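Local coordinates for dTDP-4-dehydrorhamnose reductase (Bacillus anthracis, PDB 3SC6), which catalyses the NADPH-dependent reduction of dTDP-4-dehydrorhamnose to dTDP-L-rhamnose, the closing step in making the activated rhamnose donor, at residues Ile45-Val48 and Gln49-Gln53; Gly137-Phe140 and Val141-Leu144; Phe221-Ala224 and Lys225-Ser229. All blocks are in the same frame, centred on the assembly; numbering follows the deposited sequence.

Contact 1 of 3, residues Ile45-Val48 and Gln49-Gln53; sequences ISQV and QQVVQ
Ile45 and Gln49 meet one turn apart in a local contact at the start of helix 45-55, on a partly buried face near the outside of the nucleotide-binding half. Four backbone bonds carry it, each from an amide to the carbonyl four residues earlier: Gln49 N to Ile45 O at 2.9 Å, Gln50 N to Ser46 O at 3.2 Å, Val51 N to Gln47 O at 3.1 Å and Val52 N to Val48 O at 3.0 Å. The third is almost straight, with an N-H...O angle of 175°.

Gln49 turns its CG away from its own carbonyl carbon (chi1 -67°) and then runs extended, which lays the chain back alongside Ile45, the two side chains pointing the same way. Its amide NE2 ends 4.2 Å from Ile45 CD1, a loose polar-on-apolar touch, and the chain also rests on Val92 of helix 76-97.

Helix 45-55 is the crossover of a beta-alpha-beta unit in the Rossmann fold, leaving strand 30-35 and returning to strand 59-62 with strand 6-11 between them in the sheet. Val48 and Val52 form its buried side: Val48 CG1 sits 4.3 Å from Val52 CG2, and Val52 goes on to meet Ala93 and Val97 of helix 76-97 and Pro57.

Gln47 heads off along another side of the helix. CG stands anti to the backbone N (chi1 -178°), the chain stays extended beyond it, and OE1 takes a hydrogen bond from Asp41 N. Gln47 CG passes Val51 CG2 at 4.4 Å. Ser46 OG is hydrogen-bonded to Asn44 OD1, just ahead of the first turn.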
loop_
_atom_site.group_PDB
_atom_site.type_symbol
_atom_site.label_atom_id
_atom_site.label_comp_id
_atom_site.label_asym_id
_atom_site.label_seq_id
_atom_site.Cartn_x
_atom_site.Cartn_y
_atom_site.Cartn_z
ATOM N N ILE A 45 18.984 -12.933 -1.936
ATOM C CA ILE A 45 19.695 -12.303 -0.826
ATOM C C ILE A 45 21.112 -11.857 -1.195
ATOM O O ILE A 45 21.549 -10.775 -0.802
ATOM C CB ILE A 45 19.717 -13.228 0.420
ATOM C CG1 ILE A 45 20.180 -12.453 1.660
ATOM C CG2 ILE A 45 20.538 -14.493 0.149
ATOM C CD1 ILE A 45 20.170 -13.274 2.940
ATOM N N SER A 46 21.829 -12.678 -1.948
ATOM C CA SER A 46 23.181 -12.323 -2.341
ATOM C C SER A 46 23.165 -10.995 -3.094
ATOM O O SER A 46 24.049 -10.160 -2.908
ATOM C CB SER A 46 23.797 -13.421 -3.206
ATOM O OG SER A 46 23.032 -13.632 -4.381
ATOM N N GLN A 47 22.152 -10.799 -3.933
ATOM C CA GLN A 47 22.028 -9.568 -4.708
ATOM C C GLN A 47 21.581 -8.413 -3.818
ATOM O O GLN A 47 22.078 -7.293 -3.953
ATOM C CB GLN A 47 21.023 -9.735 -5.854
ATOM C CG GLN A 47 20.893 -8.489 -6.740
ATOM C CD GLN A 47 19.872 -8.645 -7.865
ATOM O OE1 GLN A 47 19.096 -9.603 -7.894
ATOM N NE2 GLN A 47 19.852 -7.682 -8.781
ATOM N N VAL A 48 20.638 -8.689 -2.916
ATOM C CA VAL A 48 20.127 -7.665 -2.010
ATOM C C VAL A 48 21.274 -7.054 -1.212
ATOM O O VAL A 48 21.374 -5.830 -1.087
ATOM C CB VAL A 48 19.065 -8.225 -1.042
ATOM C CG1 VAL A 48 18.573 -7.133 -0.107
ATOM C CG2 VAL A 48 17.900 -8.807 -1.811
ATOM N N GLN A 49 22.136 -7.908 -0.670
ATOM C CA GLN A 49 23.276 -7.434 0.107
ATOM C C GLN A 49 24.263 -6.644 -0.759
ATOM O O GLN A 49 24.718 -5.577 -0.360
ATOM C CB GLN A 49 23.950 -8.590 0.862
ATOM C CG GLN A 49 23.056 -9.186 1.965
ATOM C CD GLN A 49 23.691 -10.355 2.713
ATOM O OE1 GLN A 49 24.568 -11.048 2.191
ATOM N NE2 GLN A 49 23.204 -10.610 3.925
ATOM N N GLN A 50 24.569 -7.144 -1.950
ATOM C CA GLN A 50 25.497 -6.448 -2.836
ATOM C C GLN A 50 25.070 -5.007 -3.090
ATOM O O GLN A 50 25.858 -4.080 -2.943
ATOM C CB GLN A 50 25.578 -7.151 -4.185
ATOM C CG GLN A 50 26.515 -6.461 -5.168
ATOM C CD GLN A 50 26.542 -7.132 -6.525
ATOM O OE1 GLN A 50 27.313 -6.742 -7.405
ATOM N NE2 GLN A 50 25.699 -8.147 -6.706
ATOM N N VAL A 51 23.817 -4.829 -3.485
ATOM C CA VAL A 51 23.287 -3.505 -3.772
ATOM C C VAL A 51 23.236 -2.605 -2.540
ATOM O O VAL A 51 23.625 -1.438 -2.606
ATOM C CB VAL A 51 21.881 -3.591 -4.391
ATOM C CG1 VAL A 51 21.325 -2.197 -4.634
ATOM C CG2 VAL A 51 21.921 -4.382 -5.691
ATOM N N VAL A 52 22.763 -3.143 -1.421
ATOM C CA VAL A 52 22.671 -2.363 -0.192
ATOM C C VAL A 52 24.057 -2.008 0.356
ATOM O O VAL A 52 24.222 -0.960 0.970
ATOM C CB VAL A 52 21.824 -3.075 0.881
ATOM C CG1 VAL A 52 21.798 -2.262 2.162
ATOM C CG2 VAL A 52 20.407 -3.294 0.372
ATOM N N GLN A 53 25.045 -2.877 0.144
ATOM C CA GLN A 53 26.410 -2.610 0.622
ATOM C C GLN A 53 27.049 -1.483 -0.170
ATOM O O GLN A 53 27.572 -0.531 0.397
ATOM C CB GLN A 53 27.308 -3.851 0.492
ATOM C CG GLN A 53 26.970 -5.050 1.379
ATOM C CD GLN A 53 27.143 -4.771 2.860
ATOM O OE1 GLN A 53 27.436 -3.646 3.267
ATOM N NE2 GLN A 53 26.968 -5.804 3.677
#

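Contact 2 of 3, residues Gly137-Phe140 and Val141-Leu144; sequences GEQF and VKEL
Phe140 and Glu143 give the aromatic part of this one-turn contact, at the C-terminal end of helix 129-144. The carboxylate comes in obliquely to the ring, Glu143 OE1 lying 4.0 Å from Phe140 CD1, with the two planes 88° apart. Glu143 gets there by leaning back along the helix, its chain extended beyond CG: CG is anti to its own carbonyl carbon (chi1 -63°), the chain passes the Gln139 carbonyl, and Glu143 OE2 stops 4.1 Å from Gln139 CB.

The backbone part is a run of helical bonds. Val141 N reaches Gly137 O at 3.3 Å, Lys142 N reaches Glu138 O at 3.1 Å, and Glu143 N reaches Gln139 O at 2.9 Å. The last, Leu144 N to Phe140 O at 2.9 Å, is the most bent, at 139° about the hydrogen, and it falls where the helix ends.

This helix joins strands 100-106 and 148-157, which pair in parallel in the central sheet, and so closes a beta-alpha-beta unit. It opens with the Tyr-x-x-x-Lys sequence familiar from short-chain dehydrogenases/reductases, and the contact lies further along, past that signature. Val141 faces the sheet and touches Leu101, Tyr103 and Tyr148, whereas Phe140 and Leu144 both lean on Arg88 of helix 76-97.

The polar ends mostly look outside the turn. Gln139 and Lys142 cross with Gln139 OE1 4.0 Å from Lys142 CD, while Lys142 NZ is hydrogen-bonded to Thr209 OG1. Buried Glu138 is held from two sources, a salt bridge to Arg152 and a hydrogen bond with Ser105 OG, which should favour its charged form.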
loop_
_atom_site.group_PDB
_atom_site.type_symbol
_atom_site.label_atom_id
_atom_site.label_comp_id
_atom_site.label_asym_id
_atom_site.label_seq_id
_atom_site.Cartn_x
_atom_site.Cartn_y
_atom_site.Cartn_z
ATOM N N GLY A 137 5.835 -11.251 6.630
ATOM C CA GLY A 137 6.846 -10.293 6.198
ATOM C C GLY A 137 7.106 -9.288 7.306
ATOM O O GLY A 137 8.258 -8.998 7.621
ATOM N N GLU A 138 6.035 -8.764 7.907
ATOM C CA GLU A 138 6.161 -7.792 8.995
ATOM C C GLU A 138 6.938 -8.373 10.162
ATOM O O GLU A 138 7.779 -7.694 10.757
ATOM C CB GLU A 138 4.792 -7.362 9.518
ATOM C CG GLU A 138 3.902 -6.635 8.534
ATOM C CD GLU A 138 2.546 -6.310 9.140
ATOM O OE1 GLU A 138 2.279 -6.758 10.275
ATOM O OE2 GLU A 138 1.741 -5.627 8.481
ATOM N N GLN A 139 6.648 -9.628 10.500
ATOM C CA GLN A 139 7.335 -10.277 11.609
ATOM C C GLN A 139 8.840 -10.396 11.367
ATOM O O GLN A 139 9.614 -10.125 12.279
ATOM C CB GLN A 139 6.698 -11.626 11.951
ATOM C CG GLN A 139 5.235 -11.528 12.408
ATOM C CD GLN A 139 5.042 -10.694 13.684
ATOM O OE1 GLN A 139 6.001 -10.319 14.356
ATOM N NE2 GLN A 139 3.791 -10.428 14.023
ATOM N N PHE A 140 9.281 -10.792 10.168
ATOM C CA PHE A 140 10.730 -10.881 9.955
ATOM C C PHE A 140 11.381 -9.517 10.116
ATOM O O PHE A 140 12.524 -9.434 10.550
ATOM C CB PHE A 140 11.153 -11.478 8.612
ATOM C CG PHE A 140 10.852 -12.935 8.451
ATOM C CD1 PHE A 140 11.644 -13.881 9.084
ATOM C CD2 PHE A 140 9.893 -13.371 7.560
ATOM C CE1 PHE A 140 11.410 -15.238 8.911
ATOM C CE2 PHE A 140 9.662 -14.729 7.373
ATOM C CZ PHE A 140 10.423 -15.661 8.049
ATOM N N VAL A 141 10.662 -8.452 9.760
ATOM C CA VAL A 141 11.201 -7.096 9.888
ATOM C C VAL A 141 11.406 -6.732 11.359
ATOM O O VAL A 141 12.471 -6.236 11.731
ATOM C CB VAL A 141 10.309 -6.038 9.200
ATOM C CG1 VAL A 141 10.835 -4.632 9.473
ATOM C CG2 VAL A 141 10.222 -6.304 7.706
ATOM N N LYS A 142 10.394 -6.966 12.194
ATOM C CA LYS A 142 10.510 -6.659 13.622
ATOM C C LYS A 142 11.540 -7.552 14.292
ATOM O O LYS A 142 12.234 -7.133 15.218
ATOM C CB LYS A 142 9.192 -6.882 14.365
ATOM C CG LYS A 142 8.013 -5.990 14.021
ATOM C CD LYS A 142 6.834 -6.429 14.909
ATOM C CE LYS A 142 5.588 -5.577 14.775
ATOM N NZ LYS A 142 5.805 -4.167 15.219
ATOM N N GLU A 143 11.624 -8.790 13.823
ATOM C CA GLU A 143 12.555 -9.774 14.371
ATOM C C GLU A 143 14.027 -9.600 13.974
ATOM O O GLU A 143 14.907 -9.924 14.760
ATOM C CB GLU A 143 12.079 -11.182 13.973
ATOM C CG GLU A 143 10.713 -11.574 14.554
ATOM C CD GLU A 143 10.181 -12.904 14.013
ATOM O OE1 GLU A 143 10.712 -13.396 12.994
ATOM O OE2 GLU A 143 9.195 -13.436 14.578
ATOM N N LEU A 144 14.308 -9.061 12.789
ATOM C CA LEU A 144 15.703 -8.904 12.357
ATOM C C LEU A 144 16.219 -7.469 12.153
ATOM O O LEU A 144 17.345 -7.281 11.692
ATOM C CB LEU A 144 15.907 -9.706 11.067
ATOM C CG LEU A 144 15.568 -11.201 11.167
ATOM C CD1 LEU A 144 15.718 -11.879 9.820
ATOM C CD2 LEU A 144 16.417 -11.898 12.207
#

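Contact 3 of 3, residues Phe221-Ala224 and Lys225-Ser229; sequences FEFA and KKIFS
Ile227 lies over one face of the Phe223 ring, with CG1 4.2 Å from the ring centroid and 11° off the normal, a CH-pi contact one helical turn apart. From there the methyl dips toward the ring, over its CD2-CE2 side, Ile227 CD1 reaching Phe223 CE2 at 3.4 Å. For this the ring is swung anti to the Phe223 backbone N (chi1 -180°) and Ile227 CG1 points back along the helix.

Helix 220-231 belongs to the C-terminal part of the chain, which in this family takes the sugar-nucleotide substrate. Phe223 and Ile227 wedge between helices 164-172 and 273-283, both touching Val165 and Leu277, and Phe228 rests on Met168.

Across the helix, Phe221 and Lys225 make a more exposed pair. The lysine chain crosses the ring obliquely and touches it by a methylene, Lys225 CE to Phe221 CE2 at 3.2 Å, while the ring itself touches Val237 and Pro239 of strand 236-240.

Beneath these side chains, Lys225 N bonds Phe221 O at 3.0 Å. Ala224 O accepts two amides: Phe228 N at 3.3 Å in the carbonyl plane, and, from well above it, Ile227 N, which is shared with Phe223 O.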
loop_
_atom_site.group_PDB
_atom_site.type_symbol
_atom_site.label_atom_id
_atom_site.label_comp_id
_atom_site.label_asym_id
_atom_site.label_seq_id
_atom_site.Cartn_x
_atom_site.Cartn_y
_atom_site.Cartn_z
ATOM N N PHE A 221 -18.982 0.859 -4.559
ATOM C CA PHE A 221 -20.206 1.415 -5.117
ATOM C C PHE A 221 -20.277 2.937 -4.913
ATOM O O PHE A 221 -20.375 3.684 -5.889
ATOM C CB PHE A 221 -21.405 0.701 -4.489
ATOM C CG PHE A 221 -22.736 1.207 -4.950
ATOM C CD1 PHE A 221 -23.292 0.748 -6.131
ATOM C CD2 PHE A 221 -23.463 2.090 -4.168
ATOM C CE1 PHE A 221 -24.528 1.197 -6.551
ATOM C CE2 PHE A 221 -24.703 2.539 -4.577
ATOM C CZ PHE A 221 -25.238 2.091 -5.773
ATOM N N GLU A 222 -20.226 3.391 -3.660
ATOM C CA GLU A 222 -20.278 4.831 -3.361
ATOM C C GLU A 222 -19.068 5.534 -3.958
ATOM O O GLU A 222 -19.149 6.684 -4.396
ATOM C CB GLU A 222 -20.303 5.081 -1.855
ATOM C CG GLU A 222 -21.515 4.529 -1.141
ATOM C CD GLU A 222 -21.467 4.768 0.359
ATOM O OE1 GLU A 222 -20.440 5.286 0.858
ATOM O OE2 GLU A 222 -22.455 4.421 1.043
ATOM N N PHE A 223 -17.942 4.833 -3.951
ATOM C CA PHE A 223 -16.702 5.358 -4.489
ATOM C C PHE A 223 -16.884 5.516 -5.991
ATOM O O PHE A 223 -16.541 6.553 -6.557
ATOM C CB PHE A 223 -15.542 4.421 -4.116
ATOM C CG PHE A 223 -14.197 4.865 -4.612
ATOM C CD1 PHE A 223 -13.562 5.947 -4.037
ATOM C CD2 PHE A 223 -13.509 4.122 -5.548
ATOM C CE1 PHE A 223 -12.317 6.344 -4.460
ATOM C CE2 PHE A 223 -12.253 4.507 -5.963
ATOM C CZ PHE A 223 -11.659 5.618 -5.418
ATOM N N ALA A 224 -17.468 4.502 -6.623
ATOM C CA ALA A 224 -17.710 4.534 -8.056
ATOM C C ALA A 224 -18.548 5.760 -8.410
ATOM O O ALA A 224 -18.169 6.535 -9.287
ATOM C CB ALA A 224 -18.406 3.262 -8.508
ATOM N N LYS A 225 -19.679 5.942 -7.723
ATOM C CA LYS A 225 -20.549 7.095 -7.987
ATOM C C LYS A 225 -19.803 8.407 -7.921
ATOM O O LYS A 225 -19.880 9.223 -8.841
ATOM C CB LYS A 225 -21.709 7.198 -6.989
ATOM C CG LYS A 225 -22.751 6.104 -7.013
ATOM C CD LYS A 225 -23.825 6.427 -5.965
ATOM C CE LYS A 225 -24.953 5.418 -5.946
ATOM N NZ LYS A 225 -25.694 5.360 -7.233
ATOM N N LYS A 226 -19.082 8.613 -6.827
ATOM C CA LYS A 226 -18.342 9.847 -6.652
ATOM C C LYS A 226 -17.200 10.038 -7.666
ATOM O O LYS A 226 -16.760 11.166 -7.892
ATOM C CB LYS A 226 -17.923 10.029 -5.189
ATOM C CG LYS A 226 -17.204 11.337 -4.914
ATOM C CD LYS A 226 -17.050 11.609 -3.425
ATOM C CE LYS A 226 -18.425 11.782 -2.750
ATOM N NZ LYS A 226 -18.318 12.070 -1.293
ATOM N N ILE A 227 -16.728 8.956 -8.280
ATOM C CA ILE A 227 -15.671 9.085 -9.277
ATOM C C ILE A 227 -16.303 9.754 -10.493
ATOM O O ILE A 227 -15.705 10.638 -11.109
ATOM C CB ILE A 227 -15.041 7.736 -9.681
ATOM C CG1 ILE A 227 -14.282 7.132 -8.499
ATOM C CG2 ILE A 227 -14.048 7.935 -10.814
ATOM C CD1 ILE A 227 -13.619 5.806 -8.806
ATOM N N PHE A 228 -17.531 9.344 -10.818
ATOM C CA PHE A 228 -18.244 9.912 -11.957
ATOM C C PHE A 228 -18.735 11.310 -11.615
ATOM O O PHE A 228 -18.943 12.130 -12.503
ATOM C CB PHE A 228 -19.424 9.039 -12.392
ATOM C CG PHE A 228 -19.035 7.639 -12.767
ATOM C CD1 PHE A 228 -17.995 7.412 -13.645
ATOM C CD2 PHE A 228 -19.752 6.555 -12.297
ATOM C CE1 PHE A 228 -17.633 6.128 -14.000
ATOM C CE2 PHE A 228 -19.405 5.268 -12.660
ATOM C CZ PHE A 228 -18.343 5.055 -13.514
ATOM N N SER A 229 -18.931 11.572 -10.326
ATOM C CA SER A 229 -19.389 12.878 -9.880
ATOM C C SER A 229 -18.326 13.911 -10.251
ATOM O O SER A 229 -18.642 14.933 -10.863
ATOM C CB SER A 229 -19.643 12.881 -8.373
ATOM O OG SER A 229 -20.096 14.151 -7.937
#

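How the contacts relate
All three contacts are short runs of helix whose side chains meet one turn apart, but they stand in different parts of the fold. Contacts 1 and 2 lie on the same side of the chain's centre, 18 Å apart between centres and without touching; their helices both pack on helix 76-97, contact 1 by Val52 with the glutamines Gln49 and Gln53, contact 2 by phenylalanine and leucine. Contact 3 is on the opposite side, about 44 Å from contact 1 between centres, among helices of the C-terminal part. Its inner face is the most aromatic of the three. Contact 2 buries a carboxylate, bound by Arg152 outside it, whereas contact 1 is rich in uncharged glutamines.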